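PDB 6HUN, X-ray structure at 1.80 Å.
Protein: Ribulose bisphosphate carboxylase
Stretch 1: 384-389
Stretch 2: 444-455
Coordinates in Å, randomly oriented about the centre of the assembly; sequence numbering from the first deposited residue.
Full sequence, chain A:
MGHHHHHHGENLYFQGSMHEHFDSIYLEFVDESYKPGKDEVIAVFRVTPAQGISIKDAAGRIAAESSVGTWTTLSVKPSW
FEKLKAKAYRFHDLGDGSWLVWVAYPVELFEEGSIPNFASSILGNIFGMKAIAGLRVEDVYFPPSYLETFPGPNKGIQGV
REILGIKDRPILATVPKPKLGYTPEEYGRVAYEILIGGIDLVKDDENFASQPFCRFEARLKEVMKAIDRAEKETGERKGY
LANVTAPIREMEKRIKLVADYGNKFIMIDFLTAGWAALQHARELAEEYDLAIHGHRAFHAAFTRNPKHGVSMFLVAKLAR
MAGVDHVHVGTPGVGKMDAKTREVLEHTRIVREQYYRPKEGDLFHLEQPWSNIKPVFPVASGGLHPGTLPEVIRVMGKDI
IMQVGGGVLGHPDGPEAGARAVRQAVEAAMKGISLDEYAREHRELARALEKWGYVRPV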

# COMPACT_ATOMS: atom_id res chain seq x y z
N LEU A 384 -10.68 22.90 11.95
CA LEU A 384 -12.05 23.28 12.29
C LEU A 384 -12.10 23.94 13.66
O LEU A 384 -11.72 23.34 14.66
CB LEU A 384 -12.97 22.07 12.28
CG LEU A 384 -12.92 21.22 11.00
CD1 LEU A 384 -13.62 19.90 11.21
CD2 LEU A 384 -13.55 21.98 9.86
N HIS A 385 -12.68 25.14 13.70
CA HIS A 385 -12.90 25.94 14.90
C HIS A 385 -14.39 26.02 15.16
O HIS A 385 -15.19 25.74 14.27
CB HIS A 385 -12.32 27.35 14.70
CG HIS A 385 -10.85 27.34 14.49
ND1 HIS A 385 -9.95 27.26 15.53
CD2 HIS A 385 -10.11 27.31 13.35
CE1 HIS A 385 -8.72 27.24 15.05
NE2 HIS A 385 -8.79 27.26 13.73
N PRO A 386 -14.82 26.39 16.38
CA PRO A 386 -16.27 26.48 16.62
C PRO A 386 -17.03 27.30 15.57
O PRO A 386 -18.08 26.85 15.10
CB PRO A 386 -16.33 27.09 18.03
CG PRO A 386 -15.09 26.49 18.69
CD PRO A 386 -14.04 26.52 17.63
N GLY A 387 -16.48 28.42 15.11
CA GLY A 387 -17.20 29.26 14.16
C GLY A 387 -17.58 28.55 12.87
O GLY A 387 -18.67 28.78 12.33
N THR A 388 -16.70 27.69 12.37
CA THR A 388 -16.88 26.96 11.11
C THR A 388 -17.81 25.75 11.23
O THR A 388 -18.18 25.19 10.18
CB THR A 388 -15.54 26.43 10.57
OG1 THR A 388 -15.25 25.16 11.19
CG2 THR A 388 -14.38 27.35 10.84
N LEU A 389 -18.12 25.27 12.44
CA LEU A 389 -18.71 23.93 12.55
C LEU A 389 -20.11 23.88 11.94
O LEU A 389 -20.41 22.93 11.21
CB LEU A 389 -18.74 23.47 14.01
CG LEU A 389 -17.39 23.23 14.69
CD1 LEU A 389 -17.62 22.53 16.01
CD2 LEU A 389 -16.41 22.41 13.80
N GLU A 444 -17.88 30.11 26.95
CA GLU A 444 -16.78 29.39 26.29
C GLU A 444 -16.81 29.62 24.78
O GLU A 444 -15.80 29.99 24.16
CB GLU A 444 -16.87 27.89 26.62
CG GLU A 444 -16.80 27.55 28.14
CD GLU A 444 -18.15 27.64 28.89
OE1 GLU A 444 -19.09 28.28 28.38
OE2 GLU A 444 -18.28 27.08 30.00
N LEU A 445 -17.97 29.41 24.16
CA LEU A 445 -18.14 29.70 22.74
C LEU A 445 -17.87 31.16 22.42
O LEU A 445 -17.33 31.48 21.35
CB LEU A 445 -19.56 29.36 22.32
CG LEU A 445 -19.91 29.83 20.90
CD1 LEU A 445 -19.00 29.15 19.86
CD2 LEU A 445 -21.37 29.72 20.54
N ALA A 446 -18.29 32.08 23.31
CA ALA A 446 -18.15 33.49 23.01
C ALA A 446 -16.72 33.80 22.62
O ALA A 446 -16.46 34.43 21.58
CB ALA A 446 -18.62 34.35 24.20
N ARG A 447 -15.76 33.27 23.39
CA ARG A 447 -14.37 33.60 23.11
C ARG A 447 -13.82 32.84 21.91
O ARG A 447 -12.87 33.31 21.27
CB ARG A 447 -13.52 33.36 24.36
CG ARG A 447 -13.45 34.61 25.23
CD ARG A 447 -13.61 34.34 26.71
NE ARG A 447 -12.43 33.68 27.27
CZ ARG A 447 -11.19 34.17 27.26
NH1 ARG A 447 -10.92 35.35 26.72
NH2 ARG A 447 -10.20 33.47 27.81
N ALA A 448 -14.39 31.67 21.60
CA ALA A 448 -14.04 30.98 20.37
C ALA A 448 -14.36 31.85 19.16
O ALA A 448 -13.54 31.95 18.23
CB ALA A 448 -14.79 29.65 20.30
N LEU A 449 -15.53 32.50 19.16
CA LEU A 449 -15.87 33.38 18.04
C LEU A 449 -15.00 34.63 18.06
O LEU A 449 -14.54 35.09 17.01
CB LEU A 449 -17.36 33.73 18.07
CG LEU A 449 -18.34 32.62 17.69
CD1 LEU A 449 -19.78 33.14 17.69
CD2 LEU A 449 -17.99 31.99 16.34
N GLU A 450 -14.73 35.17 19.26
CA GLU A 450 -13.75 36.25 19.40
C GLU A 450 -12.41 35.87 18.76
O GLU A 450 -11.90 36.59 17.88
CB GLU A 450 -13.58 36.57 20.90
CG GLU A 450 -12.26 37.27 21.32
CD GLU A 450 -11.23 36.28 21.94
OE1 GLU A 450 -10.12 36.12 21.37
OE2 GLU A 450 -11.54 35.65 22.99
N LYS A 451 -11.85 34.73 19.17
CA LYS A 451 -10.47 34.39 18.80
C LYS A 451 -10.34 33.98 17.33
O LYS A 451 -9.46 34.49 16.63
CB LYS A 451 -9.97 33.25 19.70
CG LYS A 451 -8.52 32.89 19.48
CD LYS A 451 -8.14 31.68 20.30
CE LYS A 451 -6.86 31.93 21.07
NZ LYS A 451 -5.80 30.98 20.62
N TRP A 452 -11.17 33.06 16.86
CA TRP A 452 -11.01 32.53 15.52
C TRP A 452 -12.10 32.95 14.54
O TRP A 452 -11.89 32.82 13.33
CB TRP A 452 -10.98 31.00 15.54
CG TRP A 452 -9.86 30.36 16.30
CD1 TRP A 452 -8.53 30.36 15.97
CD2 TRP A 452 -9.97 29.58 17.50
NE1 TRP A 452 -7.81 29.63 16.89
CE2 TRP A 452 -8.67 29.14 17.84
CE3 TRP A 452 -11.05 29.20 18.32
CZ2 TRP A 452 -8.42 28.35 18.97
CZ3 TRP A 452 -10.79 28.42 19.44
CH2 TRP A 452 -9.48 28.00 19.75
N GLY A 453 -13.25 33.40 15.02
CA GLY A 453 -14.26 33.91 14.11
C GLY A 453 -14.83 32.83 13.23
O GLY A 453 -15.09 31.69 13.66
N TYR A 454 -15.01 33.17 11.96
CA TYR A 454 -15.76 32.33 11.03
C TYR A 454 -14.89 31.67 9.96
O TYR A 454 -15.46 31.07 9.04
CB TYR A 454 -16.87 33.16 10.38
CG TYR A 454 -17.99 33.44 11.34
CD1 TYR A 454 -18.91 32.45 11.64
CD2 TYR A 454 -18.11 34.69 11.97
CE1 TYR A 454 -19.93 32.66 12.53
CE2 TYR A 454 -19.14 34.90 12.88
CZ TYR A 454 -20.05 33.87 13.15
OH TYR A 454 -21.09 34.01 14.03
N VAL A 455 -13.56 31.74 10.06
CA VAL A 455 -12.62 30.94 9.23
C VAL A 455 -13.23 29.71 8.54
O VAL A 455 -12.53 28.87 7.98
CB VAL A 455 -11.41 30.49 10.07
CG1 VAL A 455 -10.73 31.72 10.70
CG2 VAL A 455 -11.84 29.52 11.14

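The short segment 384-389 lies against one side of the helix in 444-455 and the turn that follows it, burying 430 Å² summed over both sides. No hydrogen bond crosses the contact, so it is held by shape, by apolar surface and by one close backbone approach. Pro386 sits over the helix, with its CA 6.3 Å from the CA of Ala448; one residue on, the backbones draw in, and the CA of Gly387 comes within 4.6 Å of the CA of Tyr454.

Pro386 is the bump that meets the helix. Its ring is buried in a shallow hollow lined by Leu445, Ala448 and Trp452: Pro386 CG lies 3.6 Å from Ala448 CB, Pro386 CB lies 3.8 Å from Leu445 CD1, and Pro386 CD lies 4.1 Å from Trp452 CE3. The small methyl of Ala448 forms the floor. Leu445 points its CA-to-CB bond sideways, but the end of its side chain (chi1 t) comes nearer to the proline. All three contacts are carbon on carbon, and the gain is the removal of apolar surface from water.

The backbones come closest at Gly387, where the absence of a side chain makes the hollow. Gly387 CA is 3.3 Å from Gly453 O, and the 169° angle at the hydrogen makes this a nearly straight CA-H...O contact. An ideal CB on Gly387 would stand 1.8 Å from Gly453 O, a plain clash, and would also be tight against Leu449 CD2, which already lies 3.6 Å from Gly387 CA. The carbonyl of Gly453 thus occupies the space a side chain would need. Gly453 itself leaves the helical conformation with positive phi, which favours glycine, and lies within a type II' turn from Trp452 to Val455 that carries the chain past Gly387.

His385 and Trp452 point their CA-to-CB bonds toward the opposing stretch, and their rings meet obliquely, with Trp452 CG over one face of the imidazole. The imidazole and the five-membered ring of the indole have centroids 3.6 Å apart, with planes inclined at 33°, an oblique pairing whose tilt brings His385 ND1 to 3.0 Å from Trp452 CD2. Trp452 CB also lies over the imidazole face, 4.1 Å from the centroid of the His385 ring, in a CH-pi contact. Although His385 ND1 and Trp452 NE1 are 3.5 Å apart, the angle is too poor for a hydrogen bond; the pair meets through its ring surfaces.

The CG2 methyl of Val455 rests on both His385 and Thr388: Val455 CG2 is 3.6 Å from His385 CD2 and 3.4 Å from Thr388 CG2. Thr388, with chi1 at 85°, turns its hydroxyl back to its own stretch, where Thr388 OG1 donates to His385 O at 3.1 Å, while its methyl meets the valine. Tyr454 directs its CA-to-CB bond away, yet Tyr454 CD1 lies 3.7 Å from Gly387 O at the edge of the contact.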